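DNA endonuclease I-CvuI (Chlorella vulgaris, PDB 5A77) cleaves double-stranded DNA as a two-subunit, magnesium-bound homing endonuclease of the LAGLIDADG family, probably serving the homing of its intron. Local coordinates at residues I25-V30 with K106-I111; G17-D22 with P96-K101; L10-L15 with K62-G67. All blocks are in the same frame, centred on the assembly; numbering follows the deposited sequence.

Contact 1: I25-V30 with K106-I111. With nucleotides of chain F.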
loop_
_atom_site.group_PDB
_atom_site.type_symbol
_atom_site.label_atom_id
_atom_site.label_comp_id
_atom_site.label_asym_id
_atom_site.label_seq_id
_atom_site.Cartn_x
_atom_site.Cartn_y
_atom_site.Cartn_z
ATOM N N ILE B 25 -9.691 -2.941 -6.430
ATOM C CA ILE B 25 -11.105 -2.719 -6.696
ATOM C C ILE B 25 -11.384 -3.119 -8.131
ATOM O O ILE B 25 -10.988 -2.420 -9.058
ATOM C CB ILE B 25 -11.497 -1.258 -6.456
ATOM C CG1 ILE B 25 -11.021 -0.832 -5.063
ATOM C CG2 ILE B 25 -13.008 -1.052 -6.677
ATOM C CD1 ILE B 25 -11.621 0.454 -4.582
ATOM N N ASN B 26 -12.050 -4.253 -8.311
ATOM C CA ASN B 26 -12.097 -4.883 -9.621
ATOM C C ASN B 26 -13.503 -5.269 -10.062
ATOM O O ASN B 26 -14.458 -5.230 -9.285
ATOM C CB ASN B 26 -11.195 -6.125 -9.628
ATOM C CG ASN B 26 -10.692 -6.482 -11.021
ATOM O OD1 ASN B 26 -10.808 -5.693 -11.953
ATOM N ND2 ASN B 26 -10.122 -7.674 -11.161
ATOM N N ALA B 27 -13.612 -5.636 -11.329
ATOM C CA ALA B 27 -14.850 -6.113 -11.909
ATOM C C ALA B 27 -14.485 -7.081 -13.013
ATOM O O ALA B 27 -13.903 -6.687 -14.030
ATOM C CB ALA B 27 -15.677 -4.972 -12.439
ATOM N N GLN B 28 -14.804 -8.350 -12.788
ATOM C CA GLN B 28 -14.486 -9.424 -13.718
ATOM C C GLN B 28 -15.734 -10.043 -14.318
ATOM O O GLN B 28 -16.770 -10.155 -13.664
ATOM C CB GLN B 28 -13.684 -10.530 -13.028
ATOM C CG GLN B 28 -12.651 -10.029 -12.075
ATOM C CD GLN B 28 -12.396 -10.997 -10.948
ATOM O OE1 GLN B 28 -12.798 -10.754 -9.810
ATOM N NE2 GLN B 28 -11.727 -12.107 -11.258
ATOM N N ILE B 29 -15.611 -10.465 -15.567
ATOM C CA ILE B 29 -16.613 -11.312 -16.181
ATOM C C ILE B 29 -16.238 -12.779 -15.956
ATOM O O ILE B 29 -15.255 -13.255 -16.524
ATOM C CB ILE B 29 -16.730 -11.024 -17.678
ATOM C CG1 ILE B 29 -17.123 -9.562 -17.887
ATOM C CG2 ILE B 29 -17.750 -11.959 -18.318
ATOM C CD1 ILE B 29 -16.846 -9.035 -19.282
ATOM N N VAL B 30 -16.992 -13.498 -15.125
ATOM C CA VAL B 30 -16.703 -14.912 -14.960
ATOM C C VAL B 30 -17.758 -15.761 -15.646
ATOM O O VAL B 30 -18.966 -15.473 -15.612
ATOM C CB VAL B 30 -16.577 -15.334 -13.469
ATOM C CG1 VAL B 30 -15.638 -14.392 -12.718
ATOM C CG2 VAL B 30 -17.938 -15.430 -12.778
ATOM N N LYS B 106 -15.877 4.232 -8.464
ATOM C CA LYS B 106 -17.046 4.855 -9.067
ATOM C C LYS B 106 -17.633 3.984 -10.179
ATOM O O LYS B 106 -18.860 3.843 -10.299
ATOM C CB LYS B 106 -16.679 6.238 -9.600
ATOM C CG LYS B 106 -17.601 7.345 -9.117
ATOM C CD LYS B 106 -17.426 7.622 -7.631
ATOM C CE LYS B 106 -18.439 8.656 -7.141
ATOM N NZ LYS B 106 -19.841 8.161 -7.272
ATOM N N LEU B 107 -16.760 3.387 -10.986
ATOM C CA LEU B 107 -17.219 2.485 -12.035
ATOM C C LEU B 107 -17.926 1.280 -11.420
ATOM O O LEU B 107 -19.051 0.961 -11.799
ATOM C CB LEU B 107 -16.052 2.042 -12.921
ATOM C CG LEU B 107 -15.535 3.142 -13.857
ATOM C CD1 LEU B 107 -14.447 2.621 -14.784
ATOM C CD2 LEU B 107 -16.668 3.746 -14.667
ATOM N N VAL B 108 -17.276 0.635 -10.453
ATOM C CA VAL B 108 -17.856 -0.513 -9.755
ATOM C C VAL B 108 -19.198 -0.176 -9.087
ATOM O O VAL B 108 -20.108 -1.007 -9.060
ATOM C CB VAL B 108 -16.869 -1.080 -8.708
ATOM C CG1 VAL B 108 -17.564 -2.092 -7.797
ATOM C CG2 VAL B 108 -15.682 -1.736 -9.409
ATOM N N LEU B 109 -19.353 1.046 -8.589
ATOM C CA LEU B 109 -20.656 1.455 -8.071
ATOM C C LEU B 109 -21.703 1.628 -9.187
ATOM O O LEU B 109 -22.894 1.407 -8.949
ATOM C CB LEU B 109 -20.540 2.741 -7.262
ATOM C CG LEU B 109 -19.855 2.547 -5.910
ATOM C CD1 LEU B 109 -19.770 3.844 -5.135
ATOM C CD2 LEU B 109 -20.578 1.472 -5.094
ATOM N N GLN B 110 -21.276 2.023 -10.390
ATOM C CA GLN B 110 -22.199 2.077 -11.521
ATOM C C GLN B 110 -22.595 0.661 -11.933
ATOM O O GLN B 110 -23.729 0.428 -12.384
ATOM C CB GLN B 110 -21.596 2.830 -12.722
ATOM C CG GLN B 110 -21.685 4.355 -12.635
ATOM C CD GLN B 110 -23.064 4.832 -12.234
ATOM O OE1 GLN B 110 -24.064 4.346 -12.747
ATOM N NE2 GLN B 110 -23.127 5.776 -11.307
ATOM N N ILE B 111 -21.666 -0.285 -11.778
ATOM C CA ILE B 111 -21.982 -1.689 -12.062
ATOM C C ILE B 111 -22.933 -2.301 -11.038
ATOM O O ILE B 111 -23.820 -3.072 -11.388
ATOM C CB ILE B 111 -20.728 -2.573 -12.108
ATOM C CG1 ILE B 111 -19.741 -2.069 -13.158
ATOM C CG2 ILE B 111 -21.115 -4.029 -12.378
ATOM C CD1 ILE B 111 -18.584 -3.027 -13.388
ATOM P P DC F 3 -7.649 -8.078 -13.880
ATOM O OP1 DC F 3 -7.350 -8.422 -15.285
ATOM O OP2 DC F 3 -8.188 -6.748 -13.550
ATOM O "O5'" DC F 3 -8.637 -9.146 -13.189
ATOM C "C5'" DC F 3 -9.056 -10.311 -13.882
ATOM C "C4'" DC F 3 -7.913 -11.289 -14.081
ATOM O "O4'" DC F 3 -7.078 -11.310 -12.899
ATOM C "C3'" DC F 3 -8.358 -12.725 -14.294
ATOM O "O3'" DC F 3 -8.570 -12.967 -15.695
ATOM C "C2'" DC F 3 -7.188 -13.535 -13.747
ATOM C "C1'" DC F 3 -6.634 -12.631 -12.637
ATOM N N1 DC F 3 -7.044 -13.015 -11.223
ATOM C C2 DC F 3 -6.617 -14.232 -10.677
ATOM O O2 DC F 3 -5.934 -14.997 -11.368
ATOM N N3 DC F 3 -6.976 -14.547 -9.402
ATOM C C4 DC F 3 -7.714 -13.698 -8.690
ATOM N N4 DC F 3 -8.029 -14.042 -7.447
ATOM C C5 DC F 3 -8.148 -12.446 -9.222
ATOM C C6 DC F 3 -7.790 -12.148 -10.476
#
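In the LAGLIDADG fold an antiparallel sheet lies on the DNA with helices packed on its back, and here Ile25 and Ala27 of strand 23-31 meet Val108 and Ile111 of helix 102-114. The short segments approach to 8.6 Å between axes, with their directions 44° apart. Ile25 and Ala27 point toward the helix, while Asn26 between them points away from it. Val108 stands where the backbones come nearest, opposite Ala27. Its CG1 lies anti to the backbone N (chi1 169°), and the other branch, CG2, does the touching. That methyl meets Ile25 CG2 at 3.9 Å, the two side chains crossing obliquely, and it also rests 3.7 Å from Asn26 O. One turn on, the tip of Ile111 reaches the strand, CD1 lying 3.6 Å from Ala27 CB. Leu91 of helix 84-94 touches both Ile25 and Val108 and so joins this apolar cluster. On the DNA side the amide of Asn26 is turned with OD1 toward Ala27 N, which gives it a weak 2.9 Å bond, and ND2 toward nucleotide DC3 of chain F. Asn26 ND2 donates to the ester oxygen O5' of DC3 at 2.9 Å (N-H...O 151°). A second bond from ND2, to DC3 OP2 at 3.2 Å, is weak. Farther along the strand, Gln28 and Val30 pack on bases, whereas Arg143 donates to Ala27 O. Chemically the strand is two-sided. Toward the helix it offers mainly methyl groups, with Asn26 O beside them, in van der Waals contact; toward the DNA it offers an amide that binds oxygens of the sugar-phosphate backbone, a grip that by itself would not depend on base sequence.

Contact 2: G17-D22 with P96-K101. With MG (magnesium ion), chain G; MG (magnesium ion), chain H; nucleotides of chain F; nucleotides of chain D.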
loop_
_atom_site.group_PDB
_atom_site.type_symbol
_atom_site.label_atom_id
_atom_site.label_comp_id
_atom_site.label_asym_id
_atom_site.label_seq_id
_atom_site.Cartn_x
_atom_site.Cartn_y
_atom_site.Cartn_z
ATOM N N GLY B 17 -6.072 4.779 2.577
ATOM C CA GLY B 17 -4.648 4.891 2.346
ATOM C C GLY B 17 -4.063 3.543 1.981
ATOM O O GLY B 17 -3.224 3.438 1.089
ATOM N N PHE B 18 -4.543 2.501 2.650
ATOM C CA PHE B 18 -4.000 1.163 2.475
ATOM C C PHE B 18 -4.436 0.542 1.150
ATOM O O PHE B 18 -3.624 -0.045 0.426
ATOM C CB PHE B 18 -4.423 0.286 3.649
ATOM C CG PHE B 18 -3.488 -0.834 3.935
ATOM C CD1 PHE B 18 -2.281 -0.597 4.592
ATOM C CD2 PHE B 18 -3.815 -2.135 3.579
ATOM C CE1 PHE B 18 -1.410 -1.644 4.886
ATOM C CE2 PHE B 18 -2.951 -3.195 3.868
ATOM C CZ PHE B 18 -1.742 -2.946 4.516
ATOM N N VAL B 19 -5.720 0.674 0.835
ATOM C CA VAL B 19 -6.257 0.150 -0.416
ATOM C C VAL B 19 -5.599 0.823 -1.646
ATOM O O VAL B 19 -5.250 0.142 -2.616
ATOM C CB VAL B 19 -7.795 0.321 -0.471
ATOM C CG1 VAL B 19 -8.336 -0.070 -1.836
ATOM C CG2 VAL B 19 -8.450 -0.514 0.624
ATOM N N ASP B 20 -5.403 2.141 -1.604
ATOM C CA ASP B 20 -4.747 2.831 -2.724
ATOM C C ASP B 20 -3.371 2.249 -3.036
ATOM O O ASP B 20 -2.893 2.353 -4.166
ATOM C CB ASP B 20 -4.599 4.329 -2.446
ATOM C CG ASP B 20 -5.793 5.121 -2.899
ATOM O OD1 ASP B 20 -6.478 4.670 -3.835
ATOM O OD2 ASP B 20 -6.056 6.193 -2.325
ATOM N N ALA B 21 -2.735 1.642 -2.032
ATOM C CA ALA B 21 -1.388 1.119 -2.206
ATOM C C ALA B 21 -1.396 -0.377 -2.468
ATOM O O ALA B 21 -0.758 -0.842 -3.403
ATOM C CB ALA B 21 -0.535 1.439 -1.000
ATOM N N ASP B 22 -2.111 -1.135 -1.643
ATOM C CA ASP B 22 -2.184 -2.586 -1.842
ATOM C C ASP B 22 -3.583 -3.141 -1.884
ATOM O O ASP B 22 -3.837 -4.199 -1.317
ATOM C CB ASP B 22 -1.405 -3.320 -0.761
ATOM C CG ASP B 22 0.073 -3.347 -1.046
ATOM O OD1 ASP B 22 0.427 -3.188 -2.241
ATOM O OD2 ASP B 22 0.867 -3.509 -0.089
ATOM N N PRO B 96 -14.835 8.930 -0.211
ATOM C CA PRO B 96 -14.329 10.286 0.045
ATOM C C PRO B 96 -12.807 10.370 0.245
ATOM O O PRO B 96 -12.249 11.472 0.175
ATOM C CB PRO B 96 -15.048 10.688 1.339
ATOM C CG PRO B 96 -16.246 9.804 1.409
ATOM C CD PRO B 96 -15.794 8.508 0.829
ATOM N N TYR B 97 -12.144 9.241 0.481
ATOM C CA TYR B 97 -10.708 9.276 0.750
ATOM C C TYR B 97 -9.863 8.546 -0.286
ATOM O O TYR B 97 -8.658 8.749 -0.340
ATOM C CB TYR B 97 -10.409 8.695 2.130
ATOM C CG TYR B 97 -11.312 9.214 3.215
ATOM C CD1 TYR B 97 -11.162 10.501 3.709
ATOM C CD2 TYR B 97 -12.324 8.419 3.741
ATOM C CE1 TYR B 97 -11.993 10.980 4.700
ATOM C CE2 TYR B 97 -13.158 8.889 4.730
ATOM C CZ TYR B 97 -12.987 10.168 5.208
ATOM O OH TYR B 97 -13.815 10.642 6.197
ATOM N N LEU B 98 -10.464 7.695 -1.103
ATOM C CA LEU B 98 -9.664 7.045 -2.128
ATOM C C LEU B 98 -9.144 8.075 -3.131
ATOM O O LEU B 98 -9.911 8.821 -3.753
ATOM C CB LEU B 98 -10.454 5.967 -2.854
ATOM C CG LEU B 98 -10.689 4.642 -2.139
ATOM C CD1 LEU B 98 -11.465 3.720 -3.065
ATOM C CD2 LEU B 98 -9.385 4.003 -1.714
ATOM N N GLN B 99 -7.832 8.129 -3.281
ATOM C CA GLN B 99 -7.261 9.032 -4.261
ATOM C C GLN B 99 -6.934 8.248 -5.521
ATOM O O GLN B 99 -7.505 8.495 -6.576
ATOM C CB GLN B 99 -6.019 9.737 -3.698
ATOM C CG GLN B 99 -6.079 11.269 -3.815
ATOM C CD GLN B 99 -7.153 11.880 -2.927
ATOM O OE1 GLN B 99 -7.336 11.463 -1.786
ATOM N NE2 GLN B 99 -7.872 12.862 -3.450
ATOM N N LEU B 100 -6.047 7.270 -5.394
ATOM C CA LEU B 100 -5.559 6.511 -6.540
ATOM C C LEU B 100 -6.589 5.647 -7.246
ATOM O O LEU B 100 -6.519 5.468 -8.466
ATOM C CB LEU B 100 -4.396 5.620 -6.107
ATOM C CG LEU B 100 -3.199 6.422 -5.631
ATOM C CD1 LEU B 100 -2.016 5.505 -5.414
ATOM C CD2 LEU B 100 -2.886 7.498 -6.672
ATOM N N LYS B 101 -7.532 5.095 -6.491
ATOM C CA LYS B 101 -8.411 4.082 -7.054
ATOM C C LYS B 101 -9.885 4.488 -7.049
ATOM O O LYS B 101 -10.765 3.637 -7.160
ATOM C CB LYS B 101 -8.203 2.766 -6.301
ATOM C CG LYS B 101 -6.756 2.277 -6.355
ATOM C CD LYS B 101 -6.610 0.869 -5.822
ATOM C CE LYS B 101 -5.584 0.063 -6.622
ATOM N NZ LYS B 101 -4.215 0.605 -6.554
HETATM MG MG MG G . 1.138 -0.666 -4.656
HETATM MG MG MG H . 3.049 -4.025 0.912
ATOM O OP3 DG F 1 -1.641 -2.156 -7.627
ATOM P P DG F 1 -1.784 -2.313 -6.156
ATOM O OP1 DG F 1 -0.412 -2.338 -5.589
ATOM O OP2 DG F 1 -2.743 -1.288 -5.683
ATOM O "O5'" DG F 1 -2.483 -3.718 -5.848
ATOM C "C5'" DG F 1 -1.704 -4.929 -5.782
ATOM C "C4'" DG F 1 -1.786 -5.652 -7.108
ATOM O "O4'" DG F 1 -1.245 -6.995 -7.013
ATOM C "C3'" DG F 1 -3.193 -5.806 -7.653
ATOM O "O3'" DG F 1 -3.148 -5.459 -8.986
ATOM C "C2'" DG F 1 -3.487 -7.302 -7.471
ATOM C "C1'" DG F 1 -2.110 -7.879 -7.695
ATOM N N9 DG F 1 -1.885 -9.213 -7.155
ATOM C C8 DG F 1 -2.066 -9.631 -5.856
ATOM N N7 DG F 1 -1.705 -10.872 -5.660
ATOM C C5 DG F 1 -1.231 -11.288 -6.899
ATOM C C6 DG F 1 -0.705 -12.532 -7.305
ATOM O O6 DG F 1 -0.551 -13.550 -6.635
ATOM N N1 DG F 1 -0.348 -12.531 -8.646
ATOM C C2 DG F 1 -0.477 -11.465 -9.488
ATOM N N2 DG F 1 -0.068 -11.652 -10.751
ATOM N N3 DG F 1 -0.970 -10.290 -9.123
ATOM C C4 DG F 1 -1.327 -10.276 -7.822
ATOM P P DC D 14 2.999 -7.418 1.213
ATOM O OP1 DC D 14 2.916 -5.969 1.531
ATOM O OP2 DC D 14 2.964 -8.431 2.295
ATOM O "O5'" DC D 14 1.857 -7.816 0.144
ATOM C "C5'" DC D 14 1.175 -6.803 -0.595
ATOM C "C4'" DC D 14 1.571 -6.808 -2.074
ATOM O "O4'" DC D 14 2.190 -8.075 -2.443
ATOM C "C3'" DC D 14 0.405 -6.610 -3.054
ATOM O "O3'" DC D 14 0.633 -5.446 -3.873
ATOM C "C2'" DC D 14 0.397 -7.911 -3.882
ATOM C "C1'" DC D 14 1.846 -8.340 -3.777
ATOM N N1 DC D 14 2.131 -9.804 -4.104
ATOM C C2 DC D 14 2.125 -10.238 -5.442
ATOM O O2 DC D 14 1.861 -9.427 -6.338
ATOM N N3 DC D 14 2.410 -11.539 -5.720
ATOM C C4 DC D 14 2.701 -12.385 -4.728
ATOM N N4 DC D 14 2.979 -13.654 -5.048
ATOM C C5 DC D 14 2.721 -11.966 -3.361
ATOM C C6 DC D 14 2.439 -10.678 -3.100
#
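Asp20, in the LAGLIDADG motif in the last part of helix 6-22, turns its carboxylate to the backbone N-H groups of Gln99, Leu100 and Lys101, in the loop leading into helix 102-114. OD2 receives Gln99 N on its syn lone pair at 2.8 Å, a fairly straight bond (158°). The same oxygen takes a weak bond from Leu100 N at 3.3 Å, and OD1 another weak one from Lys101 N at 2.9 Å. Lys101 is the N-cap residue of helix 102-114, so the carboxylate lies close to the helix start, whose dipole would probably favour its negative charge. Trp14 of the second subunit also donates weakly to Asp20 OD2. Two leucines also meet the carboxylate: Leu100 crosses Asp20, its CB and CG lying against CG of the acid, and Leu98 CD2 stands 3.7 Å from Asp20 OD1. Of the Lys101 stem, CG lies by Asp20 OD1 and CD by Val19 O. A turn at chi4 (63°) then swings NZ to the DNA, 2.6 Å from OP2 of nucleotide DG1 of chain F, with a weak bond to Asp20 O on the way. Asp20 thus probably acts from the second shell, helping to place Lys101 beside the cleaved end. Each magnesium ion is shared between subunits: Ala21 O binds one at 2.3 Å with DG1 OP1 and Asp22 of the second subunit, Asp22 OD2 the other at 2.5 Å with OP1 of DC14 of chain D and Ala21 O of the second subunit. Asp22 OD1 accepts a 2.8 Å hydrogen bond from O3' of DC14.

Contact 3: L10-L15 with K62-G67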
loop_
_atom_site.group_PDB
_atom_site.type_symbol
_atom_site.label_atom_id
_atom_site.label_comp_id
_atom_site.label_asym_id
_atom_site.label_seq_id
_atom_site.Cartn_x
_atom_site.Cartn_y
_atom_site.Cartn_z
ATOM N N LEU B 10 -11.143 8.485 10.678
ATOM C CA LEU B 10 -9.695 8.317 10.677
ATOM C C LEU B 10 -9.283 6.918 10.274
ATOM O O LEU B 10 -8.249 6.747 9.628
ATOM C CB LEU B 10 -9.106 8.645 12.044
ATOM C CG LEU B 10 -8.789 10.104 12.319
ATOM C CD1 LEU B 10 -8.432 10.308 13.781
ATOM C CD2 LEU B 10 -7.625 10.528 11.440
ATOM N N LYS B 11 -10.065 5.919 10.689
ATOM C CA LYS B 11 -9.834 4.535 10.280
ATOM C C LYS B 11 -10.127 4.329 8.785
ATOM O O LYS B 11 -9.410 3.599 8.098
ATOM C CB LYS B 11 -10.685 3.568 11.120
ATOM C CG LYS B 11 -10.318 3.525 12.614
ATOM C CD LYS B 11 -8.901 2.973 12.798
ATOM C CE LYS B 11 -8.455 2.917 14.254
ATOM N NZ LYS B 11 -9.208 1.912 15.051
ATOM N N PHE B 12 -11.185 4.971 8.290
ATOM C CA PHE B 12 -11.567 4.862 6.884
ATOM C C PHE B 12 -10.546 5.566 5.985
ATOM O O PHE B 12 -10.314 5.152 4.849
ATOM C CB PHE B 12 -12.969 5.444 6.654
ATOM C CG PHE B 12 -14.078 4.637 7.282
ATOM C CD1 PHE B 12 -14.027 3.253 7.294
ATOM C CD2 PHE B 12 -15.172 5.265 7.860
ATOM C CE1 PHE B 12 -15.051 2.504 7.880
ATOM C CE2 PHE B 12 -16.192 4.528 8.452
ATOM C CZ PHE B 12 -16.131 3.144 8.461
ATOM N N ALA B 13 -9.926 6.622 6.506
ATOM C CA ALA B 13 -8.878 7.342 5.779
ATOM C C ALA B 13 -7.593 6.508 5.724
ATOM O O ALA B 13 -6.954 6.406 4.672
ATOM C CB ALA B 13 -8.612 8.696 6.423
ATOM N N TRP B 14 -7.222 5.918 6.857
ATOM C CA TRP B 14 -6.089 4.999 6.916
ATOM C C TRP B 14 -6.310 3.844 5.946
ATOM O O TRP B 14 -5.428 3.511 5.159
ATOM C CB TRP B 14 -5.879 4.457 8.346
ATOM C CG TRP B 14 -4.805 3.394 8.427
ATOM C CD1 TRP B 14 -3.473 3.590 8.661
ATOM C CD2 TRP B 14 -4.981 1.970 8.262
ATOM N NE1 TRP B 14 -2.810 2.385 8.646
ATOM C CE2 TRP B 14 -3.700 1.390 8.410
ATOM C CE3 TRP B 14 -6.083 1.153 8.014
ATOM C CZ2 TRP B 14 -3.511 0.004 8.303
ATOM C CZ3 TRP B 14 -5.884 -0.222 7.914
ATOM C CH2 TRP B 14 -4.604 -0.779 8.057
ATOM N N LEU B 15 -7.492 3.239 6.006
ATOM C CA LEU B 15 -7.818 2.100 5.151
ATOM C C LEU B 15 -7.866 2.503 3.681
ATOM O O LEU B 15 -7.415 1.761 2.803
ATOM C CB LEU B 15 -9.149 1.472 5.563
ATOM C CG LEU B 15 -9.462 0.227 4.736
ATOM C CD1 LEU B 15 -8.287 -0.739 4.808
ATOM C CD2 LEU B 15 -10.755 -0.442 5.192
ATOM N N LYS B 62 -12.852 -6.157 10.758
ATOM C CA LYS B 62 -13.570 -5.666 11.932
ATOM C C LYS B 62 -14.014 -4.228 11.730
ATOM O O LYS B 62 -15.153 -3.876 12.042
ATOM C CB LYS B 62 -12.699 -5.765 13.189
ATOM C CG LYS B 62 -13.386 -5.274 14.452
ATOM C CD LYS B 62 -12.696 -5.819 15.683
ATOM C CE LYS B 62 -13.507 -5.574 16.952
ATOM N NZ LYS B 62 -12.969 -6.354 18.111
ATOM N N ILE B 63 -13.103 -3.406 11.213
ATOM C CA ILE B 63 -13.392 -2.009 10.900
ATOM C C ILE B 63 -14.561 -1.887 9.923
ATOM O O ILE B 63 -15.422 -1.017 10.070
ATOM C CB ILE B 63 -12.157 -1.307 10.302
ATOM C CG1 ILE B 63 -11.132 -1.014 11.395
ATOM C CG2 ILE B 63 -12.549 -0.013 9.594
ATOM C CD1 ILE B 63 -9.969 -0.195 10.916
ATOM N N LEU B 64 -14.595 -2.773 8.932
ATOM C CA LEU B 64 -15.591 -2.700 7.871
ATOM C C LEU B 64 -16.887 -3.410 8.247
ATOM O O LEU B 64 -17.973 -2.939 7.900
ATOM C CB LEU B 64 -15.028 -3.287 6.581
ATOM C CG LEU B 64 -13.964 -2.419 5.923
ATOM C CD1 LEU B 64 -13.558 -3.004 4.582
ATOM C CD2 LEU B 64 -14.478 -0.995 5.764
ATOM N N GLY B 65 -16.765 -4.540 8.947
ATOM C CA GLY B 65 -17.921 -5.303 9.391
ATOM C C GLY B 65 -18.382 -6.327 8.370
ATOM O O GLY B 65 -19.463 -6.895 8.480
ATOM N N CYS B 66 -17.539 -6.573 7.378
ATOM C CA CYS B 66 -17.903 -7.417 6.255
ATOM C C CYS B 66 -16.641 -8.072 5.708
ATOM O O CYS B 66 -15.535 -7.651 6.038
ATOM C CB CYS B 66 -18.600 -6.586 5.163
ATOM S SG CYS B 66 -19.973 -7.449 4.387
ATOM N N GLY B 67 -16.802 -9.096 4.879
ATOM C CA GLY B 67 -15.679 -9.657 4.150
ATOM C C GLY B 67 -15.127 -10.945 4.720
ATOM O O GLY B 67 -15.299 -11.236 5.899
#
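Lys11 and Ile63 mark where the two backbones come nearest, 7.5 Å between their CA atoms, with the last turn of helix 55-64 set beside helix 6-22. Just beyond Leu64 the chain leaves the helix at Gly65 through a positive phi (89°), which takes the following residues away from the contact. Ile63 has the most surface buried in the contact. Its CD1 lies against the aliphatic stem of Lys11, 3.8 Å from Lys11 CB and the same from CD, the two side chains crossing at about a right angle. Its other methyl serves Phe12: Ile63 CG2 is 3.9 Å from Phe12 CE1, as the side chains slide past each other in opposite directions. The same ring corner, CE1, also approaches Leu64 CD2 at 4.1 Å. Deeper in, Leu15 and Leu64 reach toward each other tip to tip. In Leu15, CG anti to the backbone N (chi1 -176°) and the turn at chi2 (54°) set CD2 within 3.8 Å of Leu64 CD2, equally close to CG and CD1 of that leucine. An alanine in place of Leu64 would probably leave Leu15 CD2 facing a gap and strip Phe12 CE1 of one of its two aliphatic neighbours. Leu64 also touches Thr90 of helix 84-94, and Phe12 touches Lys93 of that helix and Tyr97 beyond it, so three helices share this cluster. The seam is made of hydrocarbon throughout, even the lysine contributing only its methylene groups, which implies a fit governed by shape and exclusion of water and not by directed bonds.

How the contacts relate
Along the chain the segments interleave: 10-15, 17-22 and 25-30 come first, then 62-67, 96-101 and 106-111, so each contact crosses the others. Contacts 2 and 3 share helix 6-22, their centres about 12 Å apart, and both touch the second subunit; Tyr97 joins them by packing on Phe12 and Ala13. Strand 23-31 follows that helix directly and leads to contact 1, centred about 16 Å from contact 2 and touching it through Ile25 CD1 and Leu98 CD1, 3.6 Å apart. Contact 2, at the metal-bearing end of the LAGLIDADG helix, thus touches both of the others, whereas contacts 1 and 3 stay about 9 Å apart at their nearest atoms.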